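PDB 3ZVK: toxin of toxin-antitoxin system from Rickettsia felis, which acts as the toxic component of a type II toxin-antitoxin system, a magnesium-dependent PIN-domain ribonuclease that degrades single-stranded RNA and is neutralised by its cognate antitoxin VapB2. Local coordinates for the interface of chains A and B and the interface of chains A and C. Coordinates in Å, arbitrary orientation; residue numbers count along the deposited sequence, not the author numbering. Chains: chain A/B, Toxin of toxin-antitoxin system; chain C, Antitoxin of toxin-antitoxin system VAPB.

Contact 1: the interface of chains A and B. Residues chain A 45-46, 49-50; chain B 81-82, 86, 89.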
ATOM      1  N   GLN A  45      16.429  -0.319  23.836  1.00 33.90           N
ATOM      2  CA  GLN A  45      16.750   0.934  23.130  1.00 32.97           C
ATOM      3  C   GLN A  45      16.743   2.148  24.095  1.00 37.51           C
ATOM      4  O   GLN A  45      17.596   3.031  23.989  1.00 39.82           O
ATOM      5  CB  GLN A  45      15.822   1.151  21.930  1.00 33.33           C
ATOM      6  CG  GLN A  45      16.217   0.339  20.672  1.00 31.51           C
ATOM      7  CD  GLN A  45      17.578   0.697  20.083  1.00 40.49           C
ATOM      8  OE1 GLN A  45      18.203  -0.101  19.433  1.00 36.01           O
ATOM      9  NE2 GLN A  45      18.107   1.885  20.335  1.00 29.16           N
ATOM     10  N   TYR A  46      15.843   2.145  25.080  1.00 32.51           N
ATOM     11  CA  TYR A  46      15.838   3.157  26.138  1.00 34.17           C
ATOM     12  C   TYR A  46      17.125   3.059  26.996  1.00 40.52           C
ATOM     13  O   TYR A  46      17.687   4.086  27.361  1.00 40.80           O
ATOM     14  CB  TYR A  46      14.567   3.050  27.012  1.00 34.73           C
ATOM     15  CG  TYR A  46      14.673   3.673  28.378  1.00 36.42           C
ATOM     16  CD1 TYR A  46      14.771   5.059  28.534  1.00 38.42           C
ATOM     17  CD2 TYR A  46      14.637   2.883  29.532  1.00 36.85           C
ATOM     18  CE1 TYR A  46      14.836   5.644  29.804  1.00 37.89           C
ATOM     19  CE2 TYR A  46      14.683   3.461  30.809  1.00 37.34           C
ATOM     20  CZ  TYR A  46      14.762   4.843  30.937  1.00 44.30           C
ATOM     21  OH  TYR A  46      14.795   5.419  32.189  1.00 47.01           O
ATOM     22  N   SER A  49      19.943   4.748  24.859  1.00 40.50           N
ATOM     23  CA  SER A  49      19.778   6.210  24.783  1.00 41.55           C
ATOM     24  C   SER A  49      20.096   6.947  26.095  1.00 50.26           C
ATOM     25  O   SER A  49      20.589   8.076  26.073  1.00 50.66           O
ATOM     26  CB  SER A  49      18.362   6.561  24.337  1.00 41.07           C
ATOM     27  OG  SER A  49      18.138   6.126  23.010  1.00 45.94           O
ATOM     28  N   LYS A  50      19.789   6.298  27.225  1.00 48.92           N
ATOM     29  CA  LYS A  50      19.966   6.807  28.573  1.00 50.82           C
ATOM     30  C   LYS A  50      21.447   6.784  29.006  1.00 57.45           C
ATOM     31  O   LYS A  50      21.881   7.686  29.719  1.00 59.84           O
ATOM     32  CB  LYS A  50      19.108   5.961  29.524  1.00 52.60           C
ATOM     33  CG  LYS A  50      19.157   6.398  30.950  1.00 62.30           C
ATOM     34  CD  LYS A  50      17.929   6.050  31.688  1.00 67.17           C
ATOM     35  CE  LYS A  50      18.030   6.712  33.022  1.00 58.91           C
ATOM     36  NZ  LYS A  50      18.189   8.166  32.836  1.00 78.38           N
TER
ATOM     37  N   TYR B  81      11.272   5.399  20.633  1.00 37.39           N
ATOM     38  CA  TYR B  81      10.813   5.267  22.022  1.00 37.03           C
ATOM     39  C   TYR B  81      11.995   5.516  22.987  1.00 39.24           C
ATOM     40  O   TYR B  81      11.837   6.221  23.983  1.00 40.03           O
ATOM     41  CB  TYR B  81      10.168   3.878  22.258  1.00 37.35           C
ATOM     42  CG  TYR B  81       9.931   3.549  23.715  1.00 39.29           C
ATOM     43  CD1 TYR B  81      10.913   2.909  24.475  1.00 40.20           C
ATOM     44  CD2 TYR B  81       8.723   3.840  24.325  1.00 41.44           C
ATOM     45  CE1 TYR B  81      10.704   2.599  25.813  1.00 40.83           C
ATOM     46  CE2 TYR B  81       8.495   3.517  25.665  1.00 43.28           C
ATOM     47  CZ  TYR B  81       9.487   2.895  26.400  1.00 46.08           C
ATOM     48  OH  TYR B  81       9.268   2.583  27.714  1.00 43.84           O
ATOM     49  N   GLY B  82      13.155   4.955  22.651  1.00 33.93           N
ATOM     50  CA  GLY B  82      14.365   5.098  23.448  1.00 34.75           C
ATOM     51  C   GLY B  82      14.807   6.533  23.615  1.00 38.28           C
ATOM     52  O   GLY B  82      15.093   6.984  24.721  1.00 37.48           O
ATOM     53  N   THR B  86      14.130   9.039  27.158  1.00 40.93           N
ATOM     54  CA  THR B  86      15.323   9.692  27.707  1.00 42.46           C
ATOM     55  C   THR B  86      15.154  11.198  27.781  1.00 49.02           C
ATOM     56  O   THR B  86      15.448  11.798  28.821  1.00 52.54           O
ATOM     57  CB  THR B  86      16.578   9.272  26.905  1.00 43.78           C
ATOM     58  OG1 THR B  86      16.707   7.862  27.053  1.00 42.90           O
ATOM     59  CG2 THR B  86      17.864   9.952  27.413  1.00 37.88           C
ATOM     60  N   GLU B  89      12.525  12.436  30.373  1.00 46.33           N
ATOM     61  CA  GLU B  89      13.085  12.267  31.714  0.50 47.40           C
ATOM     62  C   GLU B  89      14.075  13.403  31.994  1.00 55.97           C
ATOM     63  O   GLU B  89      14.029  14.004  33.078  1.00 60.14           O
ATOM     64  CB  GLU B  89      13.694  10.843  31.917  0.50 46.69           C
ATOM     65  CG  GLU B  89      12.637   9.728  32.020  0.50 50.22           C
ATOM     66  CD  GLU B  89      13.048   8.271  32.220  0.50 52.39           C
ATOM     67  OE1 GLU B  89      14.270   8.010  32.333  0.50 29.64           O
ATOM     68  OE2 GLU B  89      12.148   7.391  32.269  0.50 23.42           O
TER

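Contact 2: the interface of chains A and C. Residues chain A 11, 14-15, 44, 48, 57; chain C 76-77.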
ATOM      1  N   VAL A  11      19.209  -7.675  29.473  1.00 36.00           N
ATOM      2  CA  VAL A  11      20.085  -6.730  30.171  1.00 36.84           C
ATOM      3  C   VAL A  11      21.277  -7.465  30.846  1.00 46.67           C
ATOM      4  O   VAL A  11      22.424  -7.054  30.663  1.00 47.60           O
ATOM      5  CB  VAL A  11      19.310  -5.810  31.150  1.00 40.05           C
ATOM      6  CG1 VAL A  11      20.272  -4.946  31.991  1.00 39.72           C
ATOM      7  CG2 VAL A  11      18.346  -4.893  30.391  1.00 38.62           C
ATOM      8  N   ILE A  14      23.760  -8.825  28.081  1.00 42.82           N
ATOM      9  CA  ILE A  14      24.587  -7.738  27.534  1.00 42.14           C
ATOM     10  C   ILE A  14      25.617  -7.252  28.545  1.00 46.79           C
ATOM     11  O   ILE A  14      26.799  -7.172  28.224  1.00 47.93           O
ATOM     12  CB  ILE A  14      23.730  -6.592  26.902  1.00 42.98           C
ATOM     13  CG1 ILE A  14      22.868  -7.106  25.737  1.00 37.75           C
ATOM     14  CG2 ILE A  14      24.598  -5.403  26.454  1.00 44.81           C
ATOM     15  CD1 ILE A  14      21.694  -6.213  25.399  1.00 30.39           C
ATOM     16  N   ASN A  15      25.181  -6.966  29.770  1.00 44.69           N
ATOM     17  CA  ASN A  15      26.074  -6.487  30.805  1.00 45.18           C
ATOM     18  C   ASN A  15      27.035  -7.515  31.347  1.00 51.66           C
ATOM     19  O   ASN A  15      28.232  -7.233  31.410  1.00 53.02           O
ATOM     20  CB  ASN A  15      25.296  -5.825  31.943  1.00 44.98           C
ATOM     21  CG  ASN A  15      24.670  -4.501  31.594  1.00 53.15           C
ATOM     22  OD1 ASN A  15      25.121  -3.776  30.696  1.00 48.88           O
ATOM     23  ND2 ASN A  15      23.630  -4.145  32.316  1.00 35.31           N
ATOM     24  N   LEU A  44      15.264  -1.993  25.812  1.00 34.56           N
ATOM     25  CA  LEU A  44      16.702  -2.084  25.530  1.00 34.11           C
ATOM     26  C   LEU A  44      17.214  -0.833  24.792  1.00 38.66           C
ATOM     27  O   LEU A  44      18.271  -0.304  25.123  1.00 40.28           O
ATOM     28  CB  LEU A  44      17.037  -3.390  24.769  1.00 33.01           C
ATOM     29  CG  LEU A  44      16.745  -4.720  25.493  1.00 35.80           C
ATOM     30  CD1 LEU A  44      16.974  -5.873  24.545  1.00 36.00           C
ATOM     31  CD2 LEU A  44      17.564  -4.880  26.821  1.00 32.52           C
ATOM     32  N   VAL A  48      20.058   2.074  25.998  1.00 36.10           N
ATOM     33  CA  VAL A  48      21.120   2.621  25.140  1.00 36.06           C
ATOM     34  C   VAL A  48      21.102   4.149  25.150  1.00 42.62           C
ATOM     35  O   VAL A  48      22.130   4.773  25.415  1.00 43.90           O
ATOM     36  CB  VAL A  48      21.041   2.030  23.680  1.00 37.00           C
ATOM     37  CG1 VAL A  48      21.988   2.757  22.725  1.00 35.86           C
ATOM     38  CG2 VAL A  48      21.309   0.508  23.673  1.00 34.55           C
ATOM     39  N   ASN A  57      27.104   0.682  23.645  1.00 44.58           N
ATOM     40  CA  ASN A  57      25.907  -0.019  24.082  1.00 43.09           C
ATOM     41  C   ASN A  57      25.024  -0.408  22.934  1.00 45.22           C
ATOM     42  O   ASN A  57      24.502  -1.526  22.945  1.00 45.23           O
ATOM     43  CB  ASN A  57      25.181   0.757  25.172  1.00 45.89           C
ATOM     44  CG  ASN A  57      25.870   0.630  26.519  1.00 59.83           C
ATOM     45  OD1 ASN A  57      26.422  -0.437  26.889  1.00 47.68           O
ATOM     46  ND2 ASN A  57      25.824   1.707  27.291  1.00 50.18           N
TER
ATOM     47  N   TYR C  76      19.775   0.583  32.915  1.00 44.40           N
ATOM     48  CA  TYR C  76      20.133  -0.710  32.327  1.00 43.40           C
ATOM     49  C   TYR C  76      21.597  -0.901  31.973  1.00 52.11           C
ATOM     50  O   TYR C  76      22.149  -1.943  32.308  1.00 54.58           O
ATOM     51  CB  TYR C  76      19.298  -1.003  31.097  1.00 41.94           C
ATOM     52  CG  TYR C  76      17.807  -1.111  31.313  1.00 41.91           C
ATOM     53  CD1 TYR C  76      17.288  -1.780  32.418  1.00 43.62           C
ATOM     54  CD2 TYR C  76      16.911  -0.670  30.338  1.00 40.90           C
ATOM     55  CE1 TYR C  76      15.912  -1.923  32.593  1.00 43.79           C
ATOM     56  CE2 TYR C  76      15.538  -0.790  30.509  1.00 40.82           C
ATOM     57  CZ  TYR C  76      15.041  -1.441  31.624  1.00 50.20           C
ATOM     58  OH  TYR C  76      13.682  -1.588  31.765  1.00 50.30           O
ATOM     59  N   PHE C  77      22.216   0.059  31.280  1.00 49.64           N
ATOM     60  CA  PHE C  77      23.598  -0.069  30.825  1.00 51.56           C
ATOM     61  C   PHE C  77      24.502   1.027  31.365  1.00 60.52           C
ATOM     62  O   PHE C  77      24.006   2.065  31.792  1.00 61.02           O
ATOM     63  CB  PHE C  77      23.652  -0.074  29.268  1.00 52.15           C
ATOM     64  CG  PHE C  77      22.783  -1.110  28.590  1.00 51.84           C
ATOM     65  CD1 PHE C  77      23.005  -2.470  28.785  1.00 53.72           C
ATOM     66  CD2 PHE C  77      21.716  -0.726  27.785  1.00 52.50           C
ATOM     67  CE1 PHE C  77      22.148  -3.427  28.223  1.00 54.87           C
ATOM     68  CE2 PHE C  77      20.885  -1.682  27.194  1.00 51.53           C
ATOM     69  CZ  PHE C  77      21.095  -3.026  27.429  1.00 51.07           C
TER

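Contact 3: the interface of chains A and B. Residues chain A 38-39, 72-73; chain B 73-75.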
ATOM      1  N   SER A  38       8.995  -6.789  20.502  1.00 37.64           N
ATOM      2  CA  SER A  38       9.388  -5.428  20.156  1.00 35.44           C
ATOM      3  C   SER A  38       9.320  -4.546  21.444  1.00 40.67           C
ATOM      4  O   SER A  38      10.077  -3.575  21.523  1.00 41.00           O
ATOM      5  CB  SER A  38       8.510  -4.866  19.040  1.00 35.03           C
ATOM      6  OG  SER A  38       7.121  -4.938  19.322  1.00 39.89           O
ATOM      7  N   ILE A  39       8.476  -4.943  22.476  1.00 36.22           N
ATOM      8  CA  ILE A  39       8.335  -4.279  23.802  1.00 35.49           C
ATOM      9  C   ILE A  39       9.650  -4.374  24.619  1.00 36.77           C
ATOM     10  O   ILE A  39      10.066  -3.401  25.233  1.00 38.87           O
ATOM     11  CB  ILE A  39       7.077  -4.750  24.623  1.00 38.51           C
ATOM     12  CG1 ILE A  39       5.761  -4.762  23.787  1.00 38.10           C
ATOM     13  CG2 ILE A  39       6.922  -3.939  25.920  1.00 38.61           C
ATOM     14  CD1 ILE A  39       5.344  -3.396  23.122  1.00 39.35           C
ATOM     15  N   ASP A  72       6.972  -8.329  16.489  1.00 38.29           N
ATOM     16  CA  ASP A  72       6.141  -7.139  16.660  1.00 37.64           C
ATOM     17  C   ASP A  72       4.948  -7.408  17.586  1.00 43.42           C
ATOM     18  O   ASP A  72       4.367  -8.501  17.539  1.00 44.52           O
ATOM     19  CB  ASP A  72       5.660  -6.625  15.289  1.00 37.63           C
ATOM     20  CG  ASP A  72       6.789  -6.130  14.375  1.00 43.85           C
ATOM     21  OD1 ASP A  72       7.939  -5.890  14.890  1.00 35.95           O
ATOM     22  OD2 ASP A  72       6.539  -5.998  13.137  1.00 57.29           O
ATOM     23  N   PHE A  73       4.615  -6.432  18.460  1.00 37.10           N
ATOM     24  CA  PHE A  73       3.466  -6.588  19.354  1.00 36.44           C
ATOM     25  C   PHE A  73       2.231  -6.363  18.472  1.00 44.21           C
ATOM     26  O   PHE A  73       1.980  -5.258  18.000  1.00 45.44           O
ATOM     27  CB  PHE A  73       3.535  -5.622  20.540  1.00 36.41           C
ATOM     28  CG  PHE A  73       2.408  -5.819  21.518  1.00 37.75           C
ATOM     29  CD1 PHE A  73       2.516  -6.744  22.543  1.00 39.33           C
ATOM     30  CD2 PHE A  73       1.218  -5.088  21.400  1.00 40.61           C
ATOM     31  CE1 PHE A  73       1.457  -6.939  23.451  1.00 41.89           C
ATOM     32  CE2 PHE A  73       0.159  -5.286  22.295  1.00 44.85           C
ATOM     33  CZ  PHE A  73       0.278  -6.222  23.312  1.00 43.97           C
TER
ATOM     34  N   PHE B  73       3.078  -2.650  16.872  1.00 41.92           N
ATOM     35  CA  PHE B  73       4.183  -1.876  17.447  1.00 39.21           C
ATOM     36  C   PHE B  73       5.439  -2.615  17.016  1.00 44.92           C
ATOM     37  O   PHE B  73       5.702  -3.722  17.465  1.00 48.84           O
ATOM     38  CB  PHE B  73       4.043  -1.736  18.977  1.00 39.05           C
ATOM     39  CG  PHE B  73       5.125  -0.870  19.572  1.00 37.39           C
ATOM     40  CD1 PHE B  73       4.978   0.514  19.629  1.00 37.23           C
ATOM     41  CD2 PHE B  73       6.309  -1.436  20.050  1.00 36.97           C
ATOM     42  CE1 PHE B  73       5.992   1.317  20.159  1.00 38.17           C
ATOM     43  CE2 PHE B  73       7.331  -0.632  20.559  1.00 38.76           C
ATOM     44  CZ  PHE B  73       7.168   0.734  20.608  1.00 37.52           C
ATOM     45  N   SER B  74       6.135  -2.064  16.056  1.00 40.96           N
ATOM     46  CA  SER B  74       7.267  -2.717  15.382  1.00 40.69           C
ATOM     47  C   SER B  74       8.630  -2.311  15.860  1.00 41.51           C
ATOM     48  O   SER B  74       8.764  -1.353  16.606  1.00 42.78           O
ATOM     49  CB  SER B  74       7.173  -2.492  13.871  1.00 44.11           C
ATOM     50  OG  SER B  74       7.030  -1.109  13.582  1.00 53.00           O
ATOM     51  N   ALA B  75       9.646  -3.026  15.374  1.00 35.74           N
ATOM     52  CA  ALA B  75      11.070  -2.840  15.659  1.00 33.45           C
ATOM     53  C   ALA B  75      11.520  -1.416  15.317  1.00 38.50           C
ATOM     54  O   ALA B  75      12.313  -0.845  16.059  1.00 37.13           O
ATOM     55  CB  ALA B  75      11.897  -3.875  14.893  1.00 33.25           C
TER

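Contact 1: the interface of chains A and B
The phenol ring of A:Tyr46 and the carboxylate of B:Glu89 meet with their planes 85° apart, the acid lying across the hydroxyl end. The B:Thr86 hydroxyl OG1 stands near CD1 of the ring, raised from its plane, and at the root of the side chain the CE1 corner of B:Tyr81 touches A:Tyr46 CB at 4.1 Å. A:Tyr46 OH donates to B:Glu89 OE1 at 2.6 Å, and OE1 accepts through its syn lone pair, on the side of the other oxygen. The glutamate reaches this far because its chain is extended (chi2 180°). A:Lys50 crosses the acid at about a right angle, its ammonium NZ 4.0 Å from B:Glu89 OE1; this long salt bridge probably gives the carboxylate modest electrostatic support. B:Gly82 has no side chain, which lets the helices close to 3.6 Å between A:Tyr46 CA and B:Gly82 CA. The small A:Ser49 sets CB against B:Gly82 O at 3.3 Å. B:Thr86 turns OG1 back to B:Gly82 O, a hydrogen bond of 3.0 Å within its own helix, which leaves CG2 to pack on A:Lys50 CA. The patch joins helix 38-50 of one toxin to helix 76-90 of the other, and the two-fold symmetry repeats it with the chains exchanged.

Contact 2: the interface of chains A and C
C:Phe77 turns CG away from its own carbonyl carbon (chi1 -54°), which sends the ring in among three toxin helices, while A:Asn15, with chi1 -71°, swings its amide towards the antitoxin backbone. There A:Asn15 ND2 donates to the main-chain carbonyl C:Tyr76 O at 2.7 Å, a nearly straight bond with the acceptor in the plane of the amide. An asparagine suits this place: it is short, and its amide offers an N-H to the chain while its oxygen OD1 lies at the edge of the phenylalanine ring, in plane, the amide turned 79° from the ring. Other edge neighbours in plane are the backbone A:Leu44 O and A:Val48 N. Branched side chains supply the apolar wall: A:Ile14 CG2 meets C:Phe77 CE1 at 3.6 Å, its CD1 reaches CZ, and A:Leu44 CD2 lies 4.0 Å from C:Phe77 CZ. A:Asn57 slides past in the opposite direction, its amide carbon CG 3.6 Å from C:Phe77 CB. Beside this pocket, A:Val11 crosses C:Tyr76 at about a right angle, CG2 touching CD1 at 3.9 Å. With its bulky, apolar ring held in a pocket of the toxin, the C-terminal tail of VapB2 helps to hold the antitoxin on the toxin, and so probably contributes to neutralisation of the ribonuclease.

Contact 3: the interface of chains A and B
A:Ile39 CD1 and B:Phe73 CD2 touch at 3.8 Å in the small apolar centre, where the aliphatic branch crosses the aromatic side chain at about a right angle. B:Phe73 directs its ring towards the start of the A-chain helix because CG lies opposite the backbone N (chi1 -176°). Isoleucine suits this spot, since its flexible, wholly apolar branch carries the CD1 methyl above the ring plane, just beyond the rim at CD2. The same ring atom meets A:Ser38 OG, which lies at the edge in the plane of the ring. Outward from there the contact becomes polar. The backbones of A:Phe73 and B:Phe73 pair as an antiparallel bridge: A:Phe73 N donates to B:Phe73 O at 3.1 Å, and B:Phe73 N returns a bond to A:Phe73 O at 3.0 Å. Made by the same residue in both copies, this pairing suits a two-fold axis. A:Ser38 has a side chain short enough to link this bridge to the beginning of helix 38-50. Its hydroxyl OG accepts a bond from A:Phe73 N at 3.0 Å, within its own chain. Farther out, A:Asp72 CG lies 3.6 Å from B:Ser74 CA; the short acid puts its oxygens beside the backbone at the start of helix 76-90, where B:Ala75 N offers OD1 a bond, though a weak one. B:Phe73 O accepts from A:Ser38 OG at 2.6 Å as well as from A:Phe73 N, the hydroxyl approaching from 37° above the carbonyl plane.

Helix 38-50 of chain A runs through all three contacts: its start serves contact 3, while its later turns serve both contact 1 and contact 2. The C-alpha centres of contacts 1 and 2 lie about 11 Å apart, contacts 1 and 3 about 16 Å, and contacts 2 and 3 about 18 Å. Contacts 1 and 3 are parts of the same two-fold toxin-toxin interface, whereas contact 2 joins toxin chain A to the tail of antitoxin chain C. One helix thus takes part in both kinds of association, so that antitoxin binding and toxin pairing may support each other in the assembly of four toxins and four antitoxins.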